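Local coordinates for extracellular solute-binding protein family 1 (Alicyclobacillus acidocaldarius subsp. acidocaldarius, PDB 4OVJ) that probably captures an extracellular solute, as yet unidentified, for uptake by an ABC transporter, at residues 209-215 with 402-406; 184-188 with 380-384. One frame throughout, in Å; residues are numbered along the deposited sequence.

Two neighbouring contacts, with centres about 12 Å apart, join the helices near the C-terminus to helices from the middle of the chain. Interaction 2 sets helix 185-194 against helix 377-392, and interaction 1 sets helix 211-226 against helix 398-414. They share a core: Phe405 CZ comes within 3.5 Å of Trp185 CZ3, Leu214 CA within 3.5 Å of Phe188 CE1, and the Phe405 and Phe384 rings meet edge-to-face. Interaction 2 also reaches a sulfate through Ser184. Tyr139 OH and Trp260 NE1 bond the same ion, which is consistent with a position in or near the solute cleft; interaction 1 lies farther out, its centre about 24 Å from the chain's, against about 15 Å.

Interaction 1: 209-215 with 402-406; sequences FTESTLV and AEQFM
Val215 N donates to Glu211 O at 2.8 Å, closing the first turn of helix 211-226, and this turn brings Glu211, Leu214 and Val215 up against Ala402 and Met406. No hydrogen bond crosses between the two segments; the contact is made largely by apolar packing. Ala402 points its methyl between two branched residues: CB lies 3.7 Å from Leu214 CD2 and equally 3.7 Å from Val215 CG2. A small residue suits this place, because Leu214 and Val215 both come to van der Waals distance of its methyl. Met406, present as selenomethionine, is the long, flexible partner. It runs out straight to the selenium and then bends (chi3 74°), which lays CE 3.4 Å from Phe209 O while SE rests 3.5 Å from Glu211 CA. SE also makes a Met-aromatic contact with Phe209, 5.0 Å from the ring centroid and oblique to the plane, 62° off the normal. Phe209 and Phe405 meet rim to rim, Phe209 CZ being 4.1 Å from Phe405 CE2, with the side chains crossing at about a right angle. The short helical segments cross at 123°, their axes 10.1 Å apart. At the start of the helix, Gln197 OE1 receives bonds from N-cap Thr210 N and Thr213 OG1. Helix 185-194 covers Phe209, whose ring meets Phe188 edge-to-face, and helix 377-392 covers Leu214 and Phe405 through Met387.

Interaction 2: 184-188 with 380-384; sequences SWQTF and IDQDF. With SO4 (sulfate ion), chain B.
Trp185 and Phe384 make the main aromatic contact: Trp185 CE3 stands over one face of the Phe384 ring, 3.4 Å from Phe384 CD1, toward the rim. The planes are 51° apart, so the pair is oblique. Phe384 also reaches Phe188, whose CB is 3.6 Å from Phe384 CZ; these two rings run nearly parallel but are slid so far that they barely overlap. Flat, broad side chains suit an interior where three rings must share one cluster.

CH-pi contacts occupy one face of the indole. Asp381 CA lies over the five-membered ring, 4.1 Å from its centroid, and Ile380 CG2 sits off-centre above the six-membered ring. With CG anti to the backbone N (chi1 -176°), the indole reaches across helix 377-392, and its NE1 bonds Asp377 OD1.

Ser184 and Thr187 form a capping box at the start of helix 185-194. Thr187 N gives a nearly straight bond to Ser184 OG (3.1 Å, 166°), and Ser184 N returns one to Thr187 OG1. Ser184 OG also bonds the sulfate, 2.9 Å from its O4, though its single proton could go to O1 instead. The ion, probably from the crystallisation liquor, thus meets an N-terminal helix end, whose dipole would favour an anion.

Water bridges the two segments. Asp381 OD1 accepts from a water that itself accepts from Trp185 N, and Asp381 OD2 accepts at 2.6 Å from another that accepts from Gln186 NE2. A third water accepts from Gln186 N, donates to sulfate O1 at 2.8 Å and bonds Asp381 OD2 weakly.

Interaction 1: 209-215 with 402-406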
ATOM      1  N   PHE A 209     -20.393   3.831  -1.029  1.00 10.27           N
ATOM      2  CA  PHE A 209     -20.453   4.952  -1.959  1.00 10.98           C
ATOM      3  C   PHE A 209     -21.760   4.918  -2.735  1.00 13.00           C
ATOM      4  O   PHE A 209     -22.463   3.908  -2.750  1.00 13.72           O
ATOM      5  CB  PHE A 209     -19.281   4.898  -2.939  1.00 10.13           C
ATOM      6  CG  PHE A 209     -19.258   3.646  -3.761  1.00  9.80           C
ATOM      7  CD1 PHE A 209     -19.933   3.578  -4.978  1.00  9.45           C
ATOM      8  CD2 PHE A 209     -18.597   2.514  -3.298  1.00  9.05           C
ATOM      9  CE1 PHE A 209     -19.928   2.416  -5.721  1.00 10.28           C
ATOM     10  CE2 PHE A 209     -18.578   1.354  -4.046  1.00  9.75           C
ATOM     11  CZ  PHE A 209     -19.253   1.305  -5.257  1.00 10.42           C
ATOM     12  N   THR A 210     -22.057   6.028  -3.402  1.00 14.07           N
ATOM     13  CA  THR A 210     -23.288   6.171  -4.170  1.00 15.76           C
ATOM     14  C   THR A 210     -23.040   5.960  -5.660  1.00 14.57           C
ATOM     15  O   THR A 210     -21.911   6.033  -6.146  1.00 14.34           O
ATOM     16  CB  THR A 210     -23.867   7.577  -4.008  1.00 18.56           C
ATOM     17  OG1 THR A 210     -22.935   8.530  -4.521  1.00 22.04           O
ATOM     18  CG2 THR A 210     -24.166   7.880  -2.547  1.00 20.00           C
ATOM     19  N   GLU A 211     -24.120   5.732  -6.395  1.00 15.63           N
ATOM     20  CA  GLU A 211     -24.026   5.566  -7.839  1.00 16.48           C
ATOM     21  C   GLU A 211     -23.382   6.769  -8.517  1.00 14.00           C
ATOM     22  O   GLU A 211     -22.556   6.603  -9.415  1.00 14.41           O
ATOM     23  CB  GLU A 211     -25.404   5.300  -8.425  1.00 19.48           C
ATOM     24  CG  GLU A 211     -25.386   4.884  -9.875  1.00 22.11           C
ATOM     25  CD  GLU A 211     -26.775   4.572 -10.369  1.00 26.04           C
ATOM     26  OE1 GLU A 211     -27.410   3.656  -9.800  1.00 28.80           O
ATOM     27  OE2 GLU A 211     -27.236   5.244 -11.307  1.00 28.97           O
ATOM     28  N   SER A 212     -23.765   7.958  -8.078  0.50 14.28           N
ATOM     29  CA  SER A 212     -23.244   9.201  -8.618  0.50 15.70           C
ATOM     30  C   SER A 212     -21.718   9.255  -8.571  0.50 14.24           C
ATOM     31  O   SER A 212     -21.058   9.652  -9.528  0.50 13.09           O
ATOM     32  CB  SER A 212     -23.814  10.355  -7.807  0.50 17.70           C
ATOM     33  OG  SER A 212     -23.557  11.566  -8.454  0.50 21.82           O
ATOM     34  N   THR A 213     -21.164   8.852  -7.438  1.00 12.71           N
ATOM     35  CA  THR A 213     -19.713   8.849  -7.242  1.00 11.00           C
ATOM     36  C   THR A 213     -19.009   7.913  -8.228  1.00  9.78           C
ATOM     37  O   THR A 213     -17.975   8.257  -8.808  1.00 10.90           O
ATOM     38  CB  THR A 213     -19.408   8.416  -5.818  1.00 10.11           C
ATOM     39  OG1 THR A 213     -20.039   9.341  -4.926  1.00 11.22           O
ATOM     40  CG2 THR A 213     -17.900   8.355  -5.567  1.00  9.85           C
ATOM     41  N   LEU A 214     -19.583   6.736  -8.436  1.00  8.86           N
ATOM     42  CA  LEU A 214     -19.004   5.788  -9.381  1.00  8.40           C
ATOM     43  C   LEU A 214     -19.180   6.262 -10.822  1.00  8.83           C
ATOM     44  O   LEU A 214     -18.258   6.180 -11.613  1.00  9.37           O
ATOM     45  CB  LEU A 214     -19.590   4.396  -9.200  1.00  9.12           C
ATOM     46  CG  LEU A 214     -19.133   3.302 -10.165  1.00  9.34           C
ATOM     47  CD1 LEU A 214     -17.620   3.223 -10.210  1.00  9.63           C
ATOM     48  CD2 LEU A 214     -19.743   1.983  -9.709  1.00  9.69           C
ATOM     49  N   VAL A 215     -20.355   6.784 -11.156  1.00  9.91           N
ATOM     50  CA  VAL A 215     -20.583   7.273 -12.516  1.00 10.24           C
ATOM     51  C   VAL A 215     -19.653   8.442 -12.862  1.00  9.42           C
ATOM     52  O   VAL A 215     -19.153   8.518 -13.984  1.00  9.64           O
ATOM     53  CB  VAL A 215     -22.063   7.649 -12.750  1.00 11.32           C
ATOM     54  CG1 VAL A 215     -22.242   8.328 -14.102  1.00 12.19           C
ATOM     55  CG2 VAL A 215     -22.915   6.395 -12.697  1.00 11.33           C
ATOM     56  N   ALA A 402     -22.500   0.935 -13.506  1.00 14.67           N
ATOM     57  CA  ALA A 402     -22.526   1.288 -12.090  1.00 14.38           C
ATOM     58  C   ALA A 402     -23.716   0.626 -11.393  1.00 16.96           C
ATOM     59  O   ALA A 402     -23.532  -0.034 -10.372  1.00 15.88           O
ATOM     60  CB  ALA A 402     -22.563   2.791 -11.907  1.00 15.71           C
ATOM     61  N   GLU A 403     -24.916   0.773 -11.960  0.50 18.51           N
ATOM     62  CA  GLU A 403     -26.121   0.191 -11.356  0.50 21.37           C
ATOM     63  C   GLU A 403     -26.038  -1.313 -11.212  0.50 20.32           C
ATOM     64  O   GLU A 403     -26.352  -1.863 -10.158  0.50 21.93           O
ATOM     65  CB  GLU A 403     -27.369   0.549 -12.160  0.50 26.76           C
ATOM     66  CG  GLU A 403     -27.972   1.839 -11.671  0.50 30.44           C
ATOM     67  CD  GLU A 403     -29.479   1.918 -11.817  0.50 34.05           C
ATOM     68  OE1 GLU A 403     -30.031   1.279 -12.737  0.50 28.48           O
ATOM     69  OE2 GLU A 403     -30.103   2.640 -11.001  0.50 32.33           O
ATOM     70  N   GLN A 404     -25.600  -1.965 -12.280  1.00 20.29           N
ATOM     71  CA  GLN A 404     -25.493  -3.415 -12.322  1.00 23.20           C
ATOM     72  C   GLN A 404     -24.461  -3.918 -11.317  1.00 21.70           C
ATOM     73  O   GLN A 404     -24.740  -4.825 -10.528  1.00 24.44           O
ATOM     74  CB  GLN A 404     -25.121  -3.857 -13.744  1.00 28.17           C
ATOM     75  CG  GLN A 404     -25.132  -5.358 -13.968  1.00 33.89           C
ATOM     76  CD  GLN A 404     -25.151  -5.730 -15.445  1.00 39.37           C
ATOM     77  OE1 GLN A 404     -24.104  -5.828 -16.083  1.00 45.65           O
ATOM     78  NE2 GLN A 404     -26.346  -5.952 -15.992  1.00 44.39           N
ATOM     79  N   PHE A 405     -23.281  -3.308 -11.330  1.00 19.69           N
ATOM     80  CA  PHE A 405     -22.217  -3.702 -10.412  1.00 17.64           C
ATOM     81  C   PHE A 405     -22.627  -3.550  -8.946  1.00 16.37           C
ATOM     82  O   PHE A 405     -22.343  -4.421  -8.133  1.00 18.44           O
ATOM     83  CB  PHE A 405     -20.916  -2.919 -10.654  1.00 15.79           C
ATOM     84  CG  PHE A 405     -19.953  -3.025  -9.507  1.00 15.75           C
ATOM     85  CD1 PHE A 405     -19.189  -4.171  -9.340  1.00 15.61           C
ATOM     86  CD2 PHE A 405     -19.859  -2.016  -8.556  1.00 15.50           C
ATOM     87  CE1 PHE A 405     -18.329  -4.305  -8.267  1.00 14.79           C
ATOM     88  CE2 PHE A 405     -19.001  -2.146  -7.478  1.00 14.66           C
ATOM     89  CZ  PHE A 405     -18.234  -3.291  -7.335  1.00 14.62           C
HETATM   90  N   MSE A 406     -23.272  -2.431  -8.624  1.00 17.32           N
HETATM   91  CA  MSE A 406     -23.627  -2.104  -7.240  1.00 17.06           C
HETATM   92  C   MSE A 406     -24.700  -3.014  -6.723  1.00 17.87           C
HETATM   93  O   MSE A 406     -24.629  -3.456  -5.573  1.00 19.16           O
HETATM   94  CB  MSE A 406     -24.084  -0.660  -7.140  1.00 17.87           C
HETATM   95  CG  MSE A 406     -22.884   0.262  -7.256  1.00 16.73           C
HETATM   96 SE   MSE A 406     -23.454   2.131  -7.178  1.00 19.46          SE
HETATM   97  CE  MSE A 406     -23.840   2.139  -5.241  1.00 20.45           C
TER

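Interaction 2: 184-188 with 380-384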
ATOM      1  N   SER A 184      -9.522   0.754 -11.672  1.00  9.66           N
ATOM      2  CA  SER A 184      -9.499  -0.471 -10.899  1.00  9.71           C
ATOM      3  C   SER A 184     -10.294  -0.199  -9.646  1.00  8.99           C
ATOM      4  O   SER A 184     -10.555   0.961  -9.290  1.00  8.48           O
ATOM      5  CB  SER A 184      -8.068  -0.858 -10.519  1.00 11.23           C
ATOM      6  OG  SER A 184      -7.512   0.051  -9.570  1.00 12.56           O
ATOM      7  N   TRP A 185     -10.648  -1.264  -8.957  1.00  8.85           N
ATOM      8  CA  TRP A 185     -11.395  -1.144  -7.711  1.00  8.58           C
ATOM      9  C   TRP A 185     -10.654  -0.265  -6.711  1.00  8.90           C
ATOM     10  O   TRP A 185     -11.263   0.598  -6.065  1.00  8.61           O
ATOM     11  CB  TRP A 185     -11.609  -2.537  -7.168  1.00  9.58           C
ATOM     12  CG  TRP A 185     -12.427  -2.731  -5.935  1.00  9.65           C
ATOM     13  CD1 TRP A 185     -12.072  -3.488  -4.869  1.00 11.23           C
ATOM     14  CD2 TRP A 185     -13.762  -2.274  -5.672  1.00 10.24           C
ATOM     15  NE1 TRP A 185     -13.074  -3.513  -3.948  1.00 13.49           N
ATOM     16  CE2 TRP A 185     -14.131  -2.783  -4.410  1.00 12.18           C
ATOM     17  CE3 TRP A 185     -14.670  -1.473  -6.362  1.00 10.79           C
ATOM     18  CZ2 TRP A 185     -15.376  -2.508  -3.816  1.00 12.40           C
ATOM     19  CZ3 TRP A 185     -15.909  -1.219  -5.791  1.00 11.97           C
ATOM     20  CH2 TRP A 185     -16.251  -1.738  -4.529  1.00 11.85           C
ATOM     21  N   GLN A 186      -9.338  -0.437  -6.597  1.00  9.00           N
ATOM     22  CA  GLN A 186      -8.616   0.353  -5.614  1.00  9.46           C
ATOM     23  C   GLN A 186      -8.381   1.805  -6.061  1.00  9.20           C
ATOM     24  O   GLN A 186      -8.384   2.707  -5.218  1.00  9.02           O
ATOM     25  CB  GLN A 186      -7.333  -0.354  -5.162  1.00 11.07           C
ATOM     26  CG  GLN A 186      -7.579  -1.686  -4.433  1.00 12.99           C
ATOM     27  CD  GLN A 186      -8.437  -1.560  -3.179  1.00 14.27           C
ATOM     28  OE1 GLN A 186      -8.459  -0.520  -2.524  1.00 15.50           O
ATOM     29  NE2 GLN A 186      -9.152  -2.627  -2.839  1.00 17.45           N
ATOM     30  N   THR A 187      -8.219   2.090  -7.355  1.00  8.30           N
ATOM     31  CA  THR A 187      -8.171   3.517  -7.724  1.00  8.78           C
ATOM     32  C   THR A 187      -9.548   4.162  -7.574  1.00  8.11           C
ATOM     33  O   THR A 187      -9.646   5.344  -7.256  1.00  7.96           O
ATOM     34  CB  THR A 187      -7.610   3.831  -9.119  1.00  9.15           C
ATOM     35  OG1 THR A 187      -8.464   3.310 -10.141  1.00  9.76           O
ATOM     36  CG2 THR A 187      -6.199   3.309  -9.273  1.00 10.48           C
ATOM     37  N   PHE A 188     -10.612   3.396  -7.808  1.00  6.97           N
ATOM     38  CA  PHE A 188     -11.927   3.897  -7.478  1.00  6.67           C
ATOM     39  C   PHE A 188     -12.049   4.182  -5.963  1.00  6.62           C
ATOM     40  O   PHE A 188     -12.663   5.168  -5.557  1.00  7.01           O
ATOM     41  CB  PHE A 188     -13.060   2.976  -7.939  1.00  6.57           C
ATOM     42  CG  PHE A 188     -14.398   3.498  -7.539  1.00  6.90           C
ATOM     43  CD1 PHE A 188     -14.826   4.734  -7.993  1.00  7.05           C
ATOM     44  CD2 PHE A 188     -15.189   2.810  -6.637  1.00  7.73           C
ATOM     45  CE1 PHE A 188     -16.016   5.277  -7.562  1.00  8.09           C
ATOM     46  CE2 PHE A 188     -16.394   3.342  -6.217  1.00  8.15           C
ATOM     47  CZ  PHE A 188     -16.810   4.576  -6.677  1.00  8.12           C
ATOM     48  N   ILE A 380     -15.689  -9.153  -5.471  1.00 17.33           N
ATOM     49  CA  ILE A 380     -16.218  -7.821  -5.795  1.00 14.88           C
ATOM     50  C   ILE A 380     -15.224  -7.031  -6.650  1.00 13.98           C
ATOM     51  O   ILE A 380     -15.603  -6.396  -7.625  1.00 14.92           O
ATOM     52  CB  ILE A 380     -16.609  -7.046  -4.519  1.00 15.09           C
ATOM     53  CG1 ILE A 380     -17.813  -7.740  -3.870  1.00 16.90           C
ATOM     54  CG2 ILE A 380     -16.966  -5.603  -4.855  1.00 14.87           C
ATOM     55  CD1 ILE A 380     -18.261  -7.162  -2.554  1.00 18.07           C
ATOM     56  N   ASP A 381     -13.955  -7.091  -6.280  1.00 14.96           N
ATOM     57  CA  ASP A 381     -12.873  -6.466  -7.052  1.00 15.08           C
ATOM     58  C   ASP A 381     -12.880  -6.989  -8.498  1.00 16.73           C
ATOM     59  O   ASP A 381     -12.807  -6.211  -9.459  1.00 15.70           O
ATOM     60  CB  ASP A 381     -11.547  -6.766  -6.346  1.00 17.25           C
ATOM     61  CG  ASP A 381     -10.358  -6.053  -6.954  1.00 18.27           C
ATOM     62  OD1 ASP A 381     -10.222  -6.009  -8.187  1.00 22.86           O
ATOM     63  OD2 ASP A 381      -9.509  -5.572  -6.178  1.00 25.48           O
ATOM     64  N   GLN A 382     -12.994  -8.306  -8.644  1.00 16.15           N
ATOM     65  CA  GLN A 382     -13.039  -8.914  -9.970  1.00 17.79           C
ATOM     66  C   GLN A 382     -14.286  -8.470 -10.729  1.00 16.48           C
ATOM     67  O   GLN A 382     -14.190  -8.146 -11.912  1.00 18.64           O
ATOM     68  CB  GLN A 382     -12.931 -10.448  -9.904  1.00 20.30           C
ATOM     69  CG  GLN A 382     -12.785 -11.113 -11.267  1.00 25.07           C
ATOM     70  CD  GLN A 382     -11.559 -10.629 -12.038  1.00 28.05           C
ATOM     71  OE1 GLN A 382     -10.430 -10.838 -11.608  1.00 34.91           O
ATOM     72  NE2 GLN A 382     -11.780  -9.979 -13.181  1.00 31.27           N
ATOM     73  N   ASP A 383     -15.443  -8.451 -10.059  1.00 17.28           N
ATOM     74  CA  ASP A 383     -16.684  -7.967 -10.680  1.00 18.27           C
ATOM     75  C   ASP A 383     -16.542  -6.513 -11.135  1.00 15.91           C
ATOM     76  O   ASP A 383     -17.041  -6.136 -12.193  1.00 15.91           O
ATOM     77  CB  ASP A 383     -17.895  -8.086  -9.742  1.00 19.33           C
ATOM     78  CG  ASP A 383     -18.236  -9.526  -9.382  1.00 25.55           C
ATOM     79  OD1 ASP A 383     -17.884 -10.448 -10.158  1.00 28.48           O
ATOM     80  OD2 ASP A 383     -18.873  -9.737  -8.316  1.00 30.48           O
ATOM     81  N   PHE A 384     -15.863  -5.693 -10.333  1.00 14.05           N
ATOM     82  CA  PHE A 384     -15.650  -4.301 -10.706  1.00 12.06           C
ATOM     83  C   PHE A 384     -14.822  -4.208 -11.974  1.00 12.25           C
ATOM     84  O   PHE A 384     -15.184  -3.499 -12.922  1.00 12.82           O
ATOM     85  CB  PHE A 384     -14.984  -3.544  -9.571  1.00 10.73           C
ATOM     86  CG  PHE A 384     -14.910  -2.059  -9.793  1.00 10.22           C
ATOM     87  CD1 PHE A 384     -15.999  -1.257  -9.520  1.00 11.30           C
ATOM     88  CD2 PHE A 384     -13.754  -1.474 -10.288  1.00  9.86           C
ATOM     89  CE1 PHE A 384     -15.940   0.114  -9.705  1.00 10.78           C
ATOM     90  CE2 PHE A 384     -13.684  -0.107 -10.481  1.00  9.58           C
ATOM     91  CZ  PHE A 384     -14.773   0.690 -10.192  1.00 10.12           C
TER
HETATM   92  S   SO4 B 501      -4.482  -1.515  -8.347  0.50 21.07           S
HETATM   93  O1  SO4 B 501      -5.525  -2.329  -9.003  0.50 18.09           O
HETATM   94  O2  SO4 B 501      -4.428  -1.791  -6.888  0.50 17.34           O
HETATM   95  O3  SO4 B 501      -3.166  -1.868  -8.915  0.50 19.69           O
HETATM   96  O4  SO4 B 501      -4.767  -0.089  -8.607  0.50 16.14           O
HETATM   97  O   HOH W   1     -10.354  -3.920 -10.091  1.00 24.53           O
HETATM   98  O   HOH W   2      -7.921  -2.865  -7.603  1.00 18.72           O
HETATM   99  O   HOH W   3      -9.202  -5.360  -3.606  1.00 22.40           O